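Local coordinates for protein YCGM (Escherichia coli, PDB 1NR9) that is of uncharacterised function but belongs to the fumarylacetoacetate hydrolase family and carries a magnesium ion in its mainly beta fold, at residues A[25-29]-A[163-169]; A[88-92]-A[172-176]. All blocks are in the same frame, centred on the assembly; numbering follows the deposited sequence.

Interaction 1 (A[25-29]-A[163-169])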
loop_
_atom_site.group_PDB
_atom_site.type_symbol
_atom_site.label_atom_id
_atom_site.label_comp_id
_atom_site.label_asym_id
_atom_site.label_seq_id
_atom_site.Cartn_x
_atom_site.Cartn_y
_atom_site.Cartn_z
ATOM N N GLY A 25 11.987 6.446 -3.326
ATOM C CA GLY A 25 11.688 7.640 -4.091
ATOM C C GLY A 25 12.789 7.774 -5.125
ATOM O O GLY A 25 12.875 6.965 -6.053
ATOM N N SER A 26 13.641 8.784 -4.973
ATOM C CA SER A 26 14.758 8.986 -5.895
ATOM C C SER A 26 15.939 8.241 -5.302
ATOM O O SER A 26 16.155 8.297 -4.090
ATOM C CB SER A 26 15.088 10.470 -6.002
ATOM O OG SER A 26 13.918 11.212 -6.292
ATOM N N ASN A 27 16.704 7.544 -6.140
ATOM C CA ASN A 27 17.849 6.780 -5.638
ATOM C C ASN A 27 19.016 6.727 -6.621
ATOM O O ASN A 27 19.920 5.898 -6.500
ATOM C CB ASN A 27 17.397 5.360 -5.270
ATOM C CG ASN A 27 18.473 4.573 -4.538
ATOM O OD1 ASN A 27 19.175 5.109 -3.682
ATOM N ND2 ASN A 27 18.596 3.294 -4.862
ATOM N N TYR A 28 18.995 7.623 -7.595
ATOM C CA TYR A 28 20.057 7.673 -8.585
ATOM C C TYR A 28 20.630 9.083 -8.692
ATOM O O TYR A 28 19.885 10.066 -8.698
ATOM C CB TYR A 28 19.519 7.216 -9.936
ATOM C CG TYR A 28 19.471 5.718 -10.094
ATOM C CD1 TYR A 28 20.406 5.053 -10.888
ATOM C CD2 TYR A 28 18.492 4.956 -9.454
ATOM C CE1 TYR A 28 20.361 3.663 -11.047
ATOM C CE2 TYR A 28 18.446 3.570 -9.606
ATOM C CZ TYR A 28 19.383 2.938 -10.404
ATOM O OH TYR A 28 19.337 1.584 -10.566
ATOM N N ALA A 29 21.955 9.174 -8.770
ATOM C CA ALA A 29 22.628 10.465 -8.870
ATOM C C ALA A 29 22.828 10.888 -10.323
ATOM O O ALA A 29 22.216 11.851 -10.791
ATOM C CB ALA A 29 23.973 10.405 -8.148
ATOM N N THR A 163 23.368 2.281 -14.784
ATOM C CA THR A 163 23.851 1.049 -14.159
ATOM C C THR A 163 23.469 1.048 -12.678
ATOM O O THR A 163 23.221 2.101 -12.077
ATOM C CB THR A 163 25.391 0.923 -14.272
ATOM O OG1 THR A 163 25.824 -0.309 -13.684
ATOM C CG2 THR A 163 26.070 2.066 -13.553
ATOM N N THR A 164 23.427 -0.133 -12.086
ATOM C CA THR A 164 23.066 -0.249 -10.687
ATOM C C THR A 164 24.089 0.409 -9.769
ATOM O O THR A 164 23.795 0.730 -8.616
ATOM C CB THR A 164 22.925 -1.700 -10.320
ATOM O OG1 THR A 164 22.098 -2.334 -11.295
ATOM C CG2 THR A 164 22.288 -1.836 -8.961
ATOM N N ALA A 165 25.294 0.614 -10.282
ATOM C CA ALA A 165 26.338 1.240 -9.493
ATOM C C ALA A 165 26.014 2.709 -9.173
ATOM O O ALA A 165 26.591 3.287 -8.253
ATOM C CB ALA A 165 27.664 1.140 -10.237
ATOM N N ASP A 166 25.088 3.312 -9.919
ATOM C CA ASP A 166 24.728 4.713 -9.688
ATOM C C ASP A 166 23.647 4.916 -8.626
ATOM O O ASP A 166 23.112 6.018 -8.473
ATOM C CB ASP A 166 24.267 5.378 -10.990
ATOM C CG ASP A 166 25.342 5.389 -12.057
ATOM O OD1 ASP A 166 26.496 5.749 -11.738
ATOM O OD2 ASP A 166 25.026 5.048 -13.219
HETATM N N MSE A 167 23.314 3.853 -7.902
HETATM C CA MSE A 167 22.307 3.924 -6.849
HETATM C C MSE A 167 22.894 4.663 -5.651
HETATM O O MSE A 167 24.056 4.449 -5.307
HETATM C CB MSE A 167 21.935 2.516 -6.410
HETATM C CG MSE A 167 20.507 2.104 -6.661
HETATM SE SE MSE A 167 20.266 0.264 -6.093
HETATM C CE MSE A 167 19.119 0.516 -4.575
ATOM N N ILE A 168 22.108 5.524 -5.011
ATOM C CA ILE A 168 22.609 6.237 -3.837
ATOM C C ILE A 168 22.689 5.251 -2.672
ATOM O O ILE A 168 23.763 5.048 -2.089
ATOM C CB ILE A 168 21.693 7.397 -3.443
ATOM C CG1 ILE A 168 21.537 8.347 -4.623
ATOM C CG2 ILE A 168 22.268 8.129 -2.241
ATOM C CD1 ILE A 168 22.852 8.756 -5.229
ATOM N N HIS A 169 21.545 4.651 -2.337
ATOM C CA HIS A 169 21.463 3.641 -1.278
ATOM C C HIS A 169 21.506 2.304 -2.013
ATOM O O HIS A 169 20.633 2.004 -2.821
ATOM C CB HIS A 169 20.150 3.777 -0.520
ATOM C CG HIS A 169 19.904 5.156 -0.001
ATOM N ND1 HIS A 169 20.382 5.588 1.218
ATOM C CD2 HIS A 169 19.281 6.220 -0.562
ATOM C CE1 HIS A 169 20.064 6.861 1.383
ATOM N NE2 HIS A 169 19.396 7.268 0.318
#
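At the start of 163-169, Thr163 O sits near the plane of the Tyr28 ring, 3.4 Å from Tyr28 CE1, so the ring edge meets a backbone carbonyl. Thr164 opens a short 3-10 turn through Asp166 and points its CB away from 25-29; its OG1 is hydrogen-bonded to Thr148 O, and across the contact its CA lies 4.2 Å from Tyr28 OH. Asp166 takes part mainly through its carbonyl: Asp166 O receives a weak hydrogen bond from Ala29 N at 3.4 Å and lies 3.5 Å from Tyr28 CA in a CA-H...O contact, while Asp166 CB lies 3.9 Å from Tyr28 CD1. Selenomethionine Met167 comes next, its CG 3.9 Å from Tyr28 CE2, and the CA atoms of Tyr28 and Met167 are only 4.7 Å apart. These two residues form a single antiparallel beta bridge, a non-hydrogen-bonded pair flanked by the weak Ala29 N to Asp166 O bond and by the bond from Ile168 N to Asn27 O, 2.7 Å long and 156° at the hydrogen. In this protein of the fumarylacetoacetate hydrolase family it ties a loop leaving the mixed sheet (strand 21-24) to a loop leaving the four-stranded antiparallel sheet (strand 157-163). Ile168 CD1 also packs 3.5 Å from Ala29 CB. At His169 the backbone meets a side chain: the t rotamer of Asn27 brings OD1 to 2.8 Å from His169 N, at a nearly linear 172°. Asn27 ND2 also bonds Thr192 O, and the Asn27 side chain stands about 8 Å from the magnesium ion.

Interaction 2 (A[88-92]-A[172-176])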
loop_
_atom_site.group_PDB
_atom_site.type_symbol
_atom_site.label_atom_id
_atom_site.label_comp_id
_atom_site.label_asym_id
_atom_site.label_seq_id
_atom_site.Cartn_x
_atom_site.Cartn_y
_atom_site.Cartn_z
ATOM N N GLU A 88 21.919 -6.545 7.421
ATOM C CA GLU A 88 22.300 -6.798 6.046
ATOM C C GLU A 88 22.573 -8.263 5.789
ATOM O O GLU A 88 22.311 -8.744 4.686
ATOM C CB GLU A 88 23.513 -5.968 5.668
ATOM C CG GLU A 88 23.318 -4.498 5.942
ATOM C CD GLU A 88 24.246 -3.632 5.114
ATOM O OE1 GLU A 88 25.297 -4.151 4.650
ATOM O OE2 GLU A 88 23.926 -2.430 4.936
ATOM N N GLU A 89 23.082 -8.987 6.787
ATOM C CA GLU A 89 23.354 -10.410 6.577
ATOM C C GLU A 89 22.047 -11.134 6.278
ATOM O O GLU A 89 22.009 -12.062 5.470
ATOM C CB GLU A 89 24.008 -11.061 7.796
ATOM C CG GLU A 89 24.472 -12.488 7.490
ATOM C CD GLU A 89 24.786 -13.311 8.727
ATOM O OE1 GLU A 89 25.578 -12.844 9.574
ATOM O OE2 GLU A 89 24.246 -14.434 8.843
ATOM N N HIS A 90 20.982 -10.703 6.947
ATOM C CA HIS A 90 19.659 -11.285 6.757
ATOM C C HIS A 90 19.146 -10.946 5.360
ATOM O O HIS A 90 18.700 -11.827 4.622
ATOM C CB HIS A 90 18.708 -10.752 7.829
ATOM C CG HIS A 90 18.995 -11.278 9.202
ATOM N ND1 HIS A 90 18.646 -10.597 10.350
ATOM C CD2 HIS A 90 19.573 -12.433 9.611
ATOM C CE1 HIS A 90 18.996 -11.310 11.405
ATOM N NE2 HIS A 90 19.560 -12.428 10.984
ATOM N N VAL A 91 19.219 -9.665 5.002
ATOM C CA VAL A 91 18.786 -9.222 3.687
ATOM C C VAL A 91 19.452 -10.131 2.671
ATOM O O VAL A 91 18.769 -10.864 1.948
ATOM C CB VAL A 91 19.207 -7.750 3.398
ATOM C CG1 VAL A 91 18.900 -7.389 1.938
ATOM C CG2 VAL A 91 18.460 -6.796 4.340
ATOM N N ARG A 92 20.788 -10.088 2.639
ATOM C CA ARG A 92 21.584 -10.900 1.723
ATOM C C ARG A 92 20.981 -12.288 1.559
ATOM O O ARG A 92 20.506 -12.646 0.480
ATOM C CB ARG A 92 23.026 -11.025 2.230
ATOM C CG ARG A 92 23.929 -9.845 1.892
ATOM C CD ARG A 92 25.202 -9.853 2.739
ATOM N NE ARG A 92 25.977 -11.082 2.587
ATOM C CZ ARG A 92 26.665 -11.406 1.495
ATOM N NH1 ARG A 92 26.676 -10.586 0.452
ATOM N NH2 ARG A 92 27.346 -12.550 1.447
ATOM N N VAL A 172 21.190 -4.072 -0.692
ATOM C CA VAL A 172 20.965 -4.643 0.637
ATOM C C VAL A 172 20.773 -3.576 1.731
ATOM O O VAL A 172 20.005 -3.784 2.669
ATOM C CB VAL A 172 22.086 -5.636 1.076
ATOM C CG1 VAL A 172 22.465 -6.553 -0.070
ATOM C CG2 VAL A 172 23.272 -4.890 1.612
ATOM N N PRO A 173 21.458 -2.421 1.631
ATOM C CA PRO A 173 21.250 -1.421 2.686
ATOM C C PRO A 173 19.819 -0.887 2.654
ATOM O O PRO A 173 19.152 -0.793 3.687
ATOM C CB PRO A 173 22.267 -0.325 2.345
ATOM C CG PRO A 173 23.340 -1.059 1.616
ATOM C CD PRO A 173 22.553 -2.012 0.735
ATOM N N LEU A 174 19.364 -0.530 1.454
ATOM C CA LEU A 174 18.020 0.007 1.267
ATOM C C LEU A 174 16.982 -0.964 1.823
ATOM O O LEU A 174 16.139 -0.575 2.632
ATOM C CB LEU A 174 17.762 0.277 -0.220
ATOM C CG LEU A 174 16.457 0.967 -0.641
ATOM C CD1 LEU A 174 16.297 2.303 0.082
ATOM C CD2 LEU A 174 16.472 1.171 -2.149
ATOM N N ILE A 175 17.047 -2.227 1.396
ATOM C CA ILE A 175 16.106 -3.234 1.886
ATOM C C ILE A 175 16.175 -3.312 3.404
ATOM O O ILE A 175 15.149 -3.395 4.079
ATOM C CB ILE A 175 16.400 -4.628 1.292
ATOM C CG1 ILE A 175 16.001 -4.646 -0.183
ATOM C CG2 ILE A 175 15.649 -5.709 2.058
ATOM C CD1 ILE A 175 16.297 -5.959 -0.888
ATOM N N ALA A 176 17.388 -3.291 3.941
ATOM C CA ALA A 176 17.569 -3.339 5.383
ATOM C C ALA A 176 16.851 -2.146 5.996
ATOM O O ALA A 176 16.150 -2.295 6.982
ATOM C CB ALA A 176 19.048 -3.301 5.732
#
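Two short helical segments, 88-92 and 172-176, meet here at a steep crossing of 107°, with axes 8.9 Å apart at closest approach. So nearly perpendicular a crossing is consistent with a compact patch, 312 Å² summed over both sides, centred on one protruding side chain. That bump is Val91, whose CA-to-CB bond points toward the partner helix. It enters the hollow between Val172, Ile175 and Ala176, positions i, i+3 and i+4 of one helical turn: Val91 CG1 lies 3.7 Å from both Val172 CB and Ile175 CG2, and Val91 CG2 lies 3.8 Å from both Ala176 CB and Ile175 CG2. The small Ala176 lets this second methyl come within 3.7 Å of the backbone atom Ala176 N. In return, Val172 also points toward helix 88-92 and fits among Glu88, Val91 and Arg92, with its CG2 3.7 Å from Glu88 OE1 and its CG1 4.1 Å from Arg92 CG. One turn before Val91, Glu88 reaches along the exposed border of the patch; Glu88 OE2 comes to 3.6 Å from Pro173 CG, and Glu88 CG to 4.4 Å from Ala176 CB. No hydrogen bond crosses between the segments. On the inner side, Ile175 also touches Leu83 and Leu184, extending the apolar cluster into nearby loops, and Leu174, directed away from helix 88-92, packs on Pro43 and Met167. With a valine seated in a three-residue hollow of its neighbour, the geometry is that of steeply crossed helix-helix packing at the periphery of this mainly beta fold.

How the interactions relate
The two contacts are centred 16 Å apart, and their second segments are successive pieces of chain: loop 163-169 leads into the helix that supplies 172-176. They touch through Leu174, whose CA-to-CB bond points away from helix 88-92 and which packs against interaction 1, with its CD2 3.7 Å from Met167 CE and its CD1 4.2 Å from His169 CB. Both contacts are partly buried, but interaction 1 is nearer the chain centre, at 13 Å against 17 Å. Their chemistry follows the elements that meet: two irregular loops are joined largely by backbone hydrogen bonding and the amide of Asn27, while two regular helices meet through apolar side chains without a cross-segment hydrogen bond.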